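Local coordinates for amyloid-like protein 1 (Homo sapiens, PDB 3QMK) that probably binds heparin or heparan sulfate and pairs with a second copy of itself through its helical E2 domain, part of a membrane protein of the amyloid precursor family, at residues B[149-154]-B[164-169]; B[50-55]-B[73-78]. All coordinates share one frame; numbering follows the deposited sequence.

Both contacts join antiparallel helices that follow one another in the chain; the segment axes approach to 10.7 Å in interaction 1 and 10.6 Å in interaction 2, yet no helix is shared between them. Interaction 1 pairs helices 126-157 and 159-185, interaction 2 helices 26-58 and 64-119; their nearest atoms are about 23 Å apart. Each is partly buried, with three of its six touching residues buried. Interaction 1 lies nearer the centre of the chain, packs through a methionine and backs onto bound anions; interaction 2, farther out, rests on Trp52 and Phe74, joined mainly by CH-pi contacts. They meet across the dimer, where Gln75 of one subunit is hydrogen-bonded to Arg166 of the other.

Interaction 1: residues B[149-154]-B[164-169]; sequences RHYQHV and QMRFQV. With IDS (2-O-sulfo-alpha-L-idopyranuronic acid), chain C; SO4 (sulfate ion), chain F; SO4 (sulfate ion), chain D.
Met165 reaches across to helix 126-157, touching three side chains. Its CE lies 3.4 Å from CD2 of His150, oblique to the ring; its SD meets CG1 of Val154 tip to tip at 3.7 Å; and CG packs on CD1 of Tyr151. The sulfur sits at the edge of the Tyr151 ring, a Met-aromatic contact. CG is wedged between backbone N and carbonyl carbon (chi1 73°), and the bend at chi3 turns CE toward His150 while SD stays at Val154. Val169 CG2 closes against Tyr151 CB at 3.9 Å. This is an antiparallel helical hairpin of the E2 domain, its segments at 168°, beside a probable heparin site at the dimer interface. Tyr151 OH is hydrogen-bonded to, and Arg166 NE salt-bridged with, Glu82 of the second subunit. Three side chains of helix 126-157 donate to anions: His153 NE2 to O1S of the sulfated iduronate at 2.7 Å and, to free sulfate ions probably from the crystallisation liquor, His150 ND1 to O2 of one at 3.1 Å and Arg149 NH2 to O2 of another at 2.9 Å. Replacing Arg149 by a leucine would probably leave that second sulfate without this charged donor. Lys34 NZ of the second subunit is also hydrogen-bonded to the iduronate.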
# COMPACT_ATOMS: atom_id res chain seq x y z
N ARG B 149 3.16 -8.97 10.96
CA ARG B 149 2.93 -7.84 10.07
C ARG B 149 1.54 -7.83 9.46
O ARG B 149 0.88 -6.79 9.39
CB ARG B 149 3.97 -7.82 8.95
CG ARG B 149 3.91 -6.57 8.10
CD ARG B 149 4.84 -6.67 6.90
NE ARG B 149 6.20 -7.02 7.29
CZ ARG B 149 6.76 -8.22 7.10
NH1 ARG B 149 6.08 -9.21 6.53
NH2 ARG B 149 8.01 -8.41 7.48
N HIS B 150 1.09 -8.99 8.98
CA HIS B 150 -0.23 -9.07 8.40
C HIS B 150 -1.30 -8.70 9.43
O HIS B 150 -2.27 -8.03 9.10
CB HIS B 150 -0.50 -10.49 7.86
CG HIS B 150 -1.90 -10.68 7.38
ND1 HIS B 150 -2.44 -9.95 6.35
CD2 HIS B 150 -2.89 -11.49 7.83
CE1 HIS B 150 -3.71 -10.29 6.18
NE2 HIS B 150 -4.01 -11.23 7.06
N TYR B 151 -1.12 -9.16 10.67
CA TYR B 151 -2.05 -8.83 11.74
C TYR B 151 -2.03 -7.30 11.98
O TYR B 151 -3.08 -6.66 12.03
CB TYR B 151 -1.68 -9.60 13.04
CG TYR B 151 -2.46 -9.19 14.28
CD1 TYR B 151 -3.86 -9.17 14.29
CD2 TYR B 151 -1.79 -8.83 15.45
CE1 TYR B 151 -4.57 -8.81 15.45
CE2 TYR B 151 -2.49 -8.48 16.62
CZ TYR B 151 -3.87 -8.47 16.61
OH TYR B 151 -4.53 -8.14 17.78
N GLN B 152 -0.84 -6.73 12.10
CA GLN B 152 -0.69 -5.29 12.31
C GLN B 152 -1.35 -4.47 11.19
O GLN B 152 -2.00 -3.45 11.46
CB GLN B 152 0.79 -4.92 12.46
CG GLN B 152 1.10 -3.43 12.31
CD GLN B 152 1.26 -3.00 10.85
OE1 GLN B 152 1.08 -1.83 10.51
NE2 GLN B 152 1.61 -3.96 9.99
N HIS B 153 -1.21 -4.94 9.95
CA HIS B 153 -1.79 -4.25 8.81
C HIS B 153 -3.33 -4.29 8.83
O HIS B 153 -3.98 -3.29 8.52
CB HIS B 153 -1.26 -4.84 7.49
CG HIS B 153 -1.89 -4.25 6.27
ND1 HIS B 153 -3.06 -4.74 5.72
CD2 HIS B 153 -1.57 -3.15 5.54
CE1 HIS B 153 -3.43 -3.98 4.71
NE2 HIS B 153 -2.55 -3.00 4.58
N VAL B 154 -3.90 -5.44 9.18
CA VAL B 154 -5.35 -5.54 9.26
C VAL B 154 -5.92 -4.62 10.36
O VAL B 154 -7.00 -4.07 10.20
CB VAL B 154 -5.79 -7.01 9.53
CG1 VAL B 154 -7.29 -7.07 9.75
CG2 VAL B 154 -5.41 -7.89 8.35
N GLN B 164 -11.37 -10.27 14.81
CA GLN B 164 -11.76 -11.63 14.40
C GLN B 164 -10.60 -12.62 14.28
O GLN B 164 -10.75 -13.79 14.60
CB GLN B 164 -12.49 -11.59 13.05
CG GLN B 164 -13.74 -10.70 13.02
CD GLN B 164 -14.41 -10.65 11.64
OE1 GLN B 164 -13.77 -10.30 10.64
NE2 GLN B 164 -15.69 -10.98 11.59
N MET B 165 -9.44 -12.15 13.83
CA MET B 165 -8.27 -13.02 13.63
C MET B 165 -7.33 -13.14 14.83
O MET B 165 -6.46 -14.00 14.85
CB MET B 165 -7.47 -12.51 12.43
CG MET B 165 -6.72 -11.24 12.75
SD MET B 165 -6.24 -10.31 11.28
CE MET B 165 -4.79 -11.29 10.64
N ARG B 166 -7.52 -12.26 15.80
CA ARG B 166 -6.68 -12.20 16.99
C ARG B 166 -6.25 -13.55 17.59
O ARG B 166 -5.05 -13.82 17.74
CB ARG B 166 -7.41 -11.35 18.04
CG ARG B 166 -6.59 -10.91 19.23
CD ARG B 166 -7.49 -10.26 20.26
NE ARG B 166 -8.13 -9.05 19.75
CZ ARG B 166 -9.30 -8.58 20.18
NH1 ARG B 166 -9.97 -9.24 21.12
NH2 ARG B 166 -9.80 -7.45 19.68
N PHE B 167 -7.22 -14.40 17.94
CA PHE B 167 -6.95 -15.71 18.51
C PHE B 167 -6.20 -16.62 17.53
O PHE B 167 -5.33 -17.39 17.91
CB PHE B 167 -8.26 -16.39 18.95
CG PHE B 167 -8.04 -17.63 19.77
CD1 PHE B 167 -7.62 -17.53 21.09
CD2 PHE B 167 -8.19 -18.89 19.20
CE1 PHE B 167 -7.34 -18.67 21.84
CE2 PHE B 167 -7.91 -20.05 19.95
CZ PHE B 167 -7.48 -19.93 21.27
N GLN B 168 -6.54 -16.51 16.25
CA GLN B 168 -5.91 -17.32 15.22
C GLN B 168 -4.41 -16.95 15.04
O GLN B 168 -3.58 -17.82 14.78
CB GLN B 168 -6.69 -17.15 13.90
CG GLN B 168 -6.24 -18.04 12.75
CD GLN B 168 -4.88 -17.65 12.21
OE1 GLN B 168 -4.66 -16.49 11.85
NE2 GLN B 168 -3.97 -18.62 12.13
N VAL B 169 -4.08 -15.67 15.19
CA VAL B 169 -2.70 -15.20 15.08
C VAL B 169 -1.93 -15.76 16.28
O VAL B 169 -0.85 -16.33 16.14
CB VAL B 169 -2.64 -13.64 15.08
CG1 VAL B 169 -1.19 -13.16 15.25
CG2 VAL B 169 -3.22 -13.10 13.77
C1 IDS C . -2.09 2.85 0.74
C2 IDS C . -1.30 2.54 2.01
C3 IDS C . -1.34 3.73 2.97
C4 IDS C . -2.79 4.15 3.22
C5 IDS C . -3.53 4.37 1.89
C6 IDS C . -5.00 4.67 2.17
O2 IDS C . -1.89 1.40 2.66
O3 IDS C . -0.59 4.82 2.42
O4 IDS C . -3.46 3.15 4.00
O5 IDS C . -3.44 3.21 1.06
O6A IDS C . -5.86 4.07 1.48
O6B IDS C . -5.28 5.52 3.04
S IDS C . -0.91 0.44 3.05
O1S IDS C . -1.57 -0.90 3.21
O2S IDS C . -0.27 0.83 4.34
O3S IDS C . 0.15 0.33 1.99
S SO4 F . 1.27 -7.82 4.95
O1 SO4 F . 2.27 -8.53 5.78
O2 SO4 F . -0.09 -8.15 5.42
O3 SO4 F . 1.49 -6.36 5.05
O4 SO4 F . 1.43 -8.25 3.54
S SO4 D . 10.77 -9.71 6.45
O1 SO4 D . 12.08 -10.39 6.30
O2 SO4 D . 9.77 -10.67 6.98
O3 SO4 D . 10.92 -8.58 7.40
O4 SO4 D . 10.31 -9.21 5.14

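Interaction 2: residues B[50-55]-B[73-78]; sequences REWAMA and HFQSIL
Trp52 and Phe74 lie side by side, pointing opposite ways, near the turn of an antiparallel helical hairpin, in which helix 26-58 turns back along helix 64-119 within the E2 domain. The two segments run at 173°, and these two residues also have the closest CA atoms, 6.3 Å apart. Their flat groups are nearly parallel, with planes at 10°, but the five-membered ring of Trp52 and the Phe74 ring are displaced enough to overlap little. Each ring instead covers aliphatic carbon of the other residue: Trp52 CA sits 3.7 Å from the Phe74 ring centroid, almost straight above the face, while Phe74 CB stands over a face of the indole's five-membered ring. Both are CH-pi contacts. The indole is set by CG lying opposite the backbone N (chi1 -172°), which carries it along the flank of helix 64-119; there CZ3 meets CD1 of Leu78 at 3.5 Å, the two side chains crossing at about a right angle.

The Phe74 ring is lodged between successive turns of helix 26-58, with Ala55 CB 3.6 Å from CE2 and Glu51 CB 3.7 Å from CE1, both approaching obliquely. On the face opposite Trp52 CA lies ND1 of its neighbour His73.

Packing is looser toward solvent. Glu51 contributes its CB, but its carboxylate extends onward, and OE1 stays 6.3 Å from His73 ND1, too far for an ion pair. The indole side is covered instead by the second subunit, whose His170 stacks on Trp52 and whose Phe167 packs against it. Gln75 sends OE1 to Arg166 of that subunit, while its NE2 approaches Trp52 CH2 obliquely at 4.3 Å.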
# COMPACT_ATOMS: atom_id res chain seq x y z
N ARG B 50 -15.67 11.97 -18.99
CA ARG B 50 -15.75 12.98 -20.05
C ARG B 50 -17.06 12.85 -20.84
O ARG B 50 -17.67 13.85 -21.18
CB ARG B 50 -14.55 12.87 -21.00
CG ARG B 50 -13.22 13.07 -20.30
CD ARG B 50 -12.12 13.49 -21.25
NE ARG B 50 -12.29 14.88 -21.66
CZ ARG B 50 -11.38 15.58 -22.33
NH1 ARG B 50 -10.23 15.04 -22.67
NH2 ARG B 50 -11.64 16.85 -22.65
N GLU B 51 -17.49 11.62 -21.11
CA GLU B 51 -18.74 11.38 -21.83
C GLU B 51 -19.92 11.93 -21.02
O GLU B 51 -20.79 12.63 -21.54
CB GLU B 51 -18.98 9.90 -22.02
CG GLU B 51 -18.69 9.39 -23.40
CD GLU B 51 -19.43 8.11 -23.67
OE1 GLU B 51 -20.59 8.16 -24.17
OE2 GLU B 51 -18.85 7.04 -23.37
N TRP B 52 -19.94 11.58 -19.75
CA TRP B 52 -20.98 12.02 -18.84
C TRP B 52 -21.08 13.55 -18.83
O TRP B 52 -22.18 14.10 -18.83
CB TRP B 52 -20.66 11.49 -17.44
CG TRP B 52 -21.72 11.69 -16.43
CD1 TRP B 52 -22.99 12.14 -16.63
CD2 TRP B 52 -21.60 11.43 -15.03
NE1 TRP B 52 -23.68 12.17 -15.44
CE2 TRP B 52 -22.85 11.74 -14.44
CE3 TRP B 52 -20.56 10.95 -14.21
CZ2 TRP B 52 -23.08 11.59 -13.07
CZ3 TRP B 52 -20.79 10.81 -12.86
CH2 TRP B 52 -22.05 11.13 -12.30
N ALA B 53 -19.94 14.23 -18.81
CA ALA B 53 -19.92 15.69 -18.80
C ALA B 53 -20.54 16.21 -20.09
O ALA B 53 -21.38 17.12 -20.06
CB ALA B 53 -18.49 16.21 -18.65
N MET B 54 -20.13 15.63 -21.21
CA MET B 54 -20.65 16.02 -22.51
C MET B 54 -22.16 15.82 -22.51
O MET B 54 -22.90 16.69 -22.96
CB MET B 54 -20.00 15.20 -23.61
N ALA B 55 -22.62 14.68 -21.99
CA ALA B 55 -24.06 14.42 -21.95
C ALA B 55 -24.76 15.50 -21.13
O ALA B 55 -25.83 15.98 -21.52
CB ALA B 55 -24.34 13.06 -21.35
N HIS B 73 -27.86 5.98 -16.58
CA HIS B 73 -27.02 5.33 -17.56
C HIS B 73 -25.53 5.47 -17.20
O HIS B 73 -24.80 4.49 -17.23
CB HIS B 73 -27.30 5.90 -18.95
CG HIS B 73 -26.34 5.44 -20.00
ND1 HIS B 73 -25.21 6.16 -20.33
CD2 HIS B 73 -26.35 4.35 -20.79
CE1 HIS B 73 -24.56 5.52 -21.30
NE2 HIS B 73 -25.23 4.42 -21.59
N PHE B 74 -25.08 6.67 -16.85
CA PHE B 74 -23.67 6.85 -16.50
C PHE B 74 -23.30 6.31 -15.12
O PHE B 74 -22.21 5.74 -14.95
CB PHE B 74 -23.26 8.32 -16.64
CG PHE B 74 -23.09 8.73 -18.06
CD1 PHE B 74 -21.97 8.32 -18.78
CD2 PHE B 74 -24.09 9.43 -18.73
CE1 PHE B 74 -21.85 8.59 -20.14
CE2 PHE B 74 -23.98 9.70 -20.09
CZ PHE B 74 -22.86 9.27 -20.80
N GLN B 75 -24.19 6.48 -14.14
CA GLN B 75 -23.96 5.98 -12.78
C GLN B 75 -23.88 4.45 -12.86
O GLN B 75 -23.09 3.81 -12.17
CB GLN B 75 -25.12 6.39 -11.87
CG GLN B 75 -25.21 7.88 -11.62
CD GLN B 75 -24.64 8.26 -10.27
OE1 GLN B 75 -23.85 7.52 -9.69
NE2 GLN B 75 -25.02 9.43 -9.77
N SER B 76 -24.69 3.89 -13.74
CA SER B 76 -24.73 2.46 -13.95
C SER B 76 -23.42 1.94 -14.54
O SER B 76 -22.97 0.83 -14.23
CB SER B 76 -25.87 2.12 -14.89
OG SER B 76 -26.30 0.82 -14.63
N ILE B 77 -22.81 2.73 -15.41
CA ILE B 77 -21.55 2.33 -16.01
C ILE B 77 -20.39 2.46 -15.02
O ILE B 77 -19.46 1.67 -15.05
CB ILE B 77 -21.28 3.14 -17.28
CG1 ILE B 77 -22.28 2.71 -18.37
CG2 ILE B 77 -19.83 2.96 -17.71
CD1 ILE B 77 -22.24 3.53 -19.66
N LEU B 78 -20.46 3.46 -14.15
CA LEU B 78 -19.41 3.66 -13.17
C LEU B 78 -19.46 2.55 -12.11
O LEU B 78 -18.43 2.10 -11.60
CB LEU B 78 -19.54 5.04 -12.51
CG LEU B 78 -19.13 6.24 -13.38
CD1 LEU B 78 -19.46 7.55 -12.69
CD2 LEU B 78 -17.64 6.15 -13.66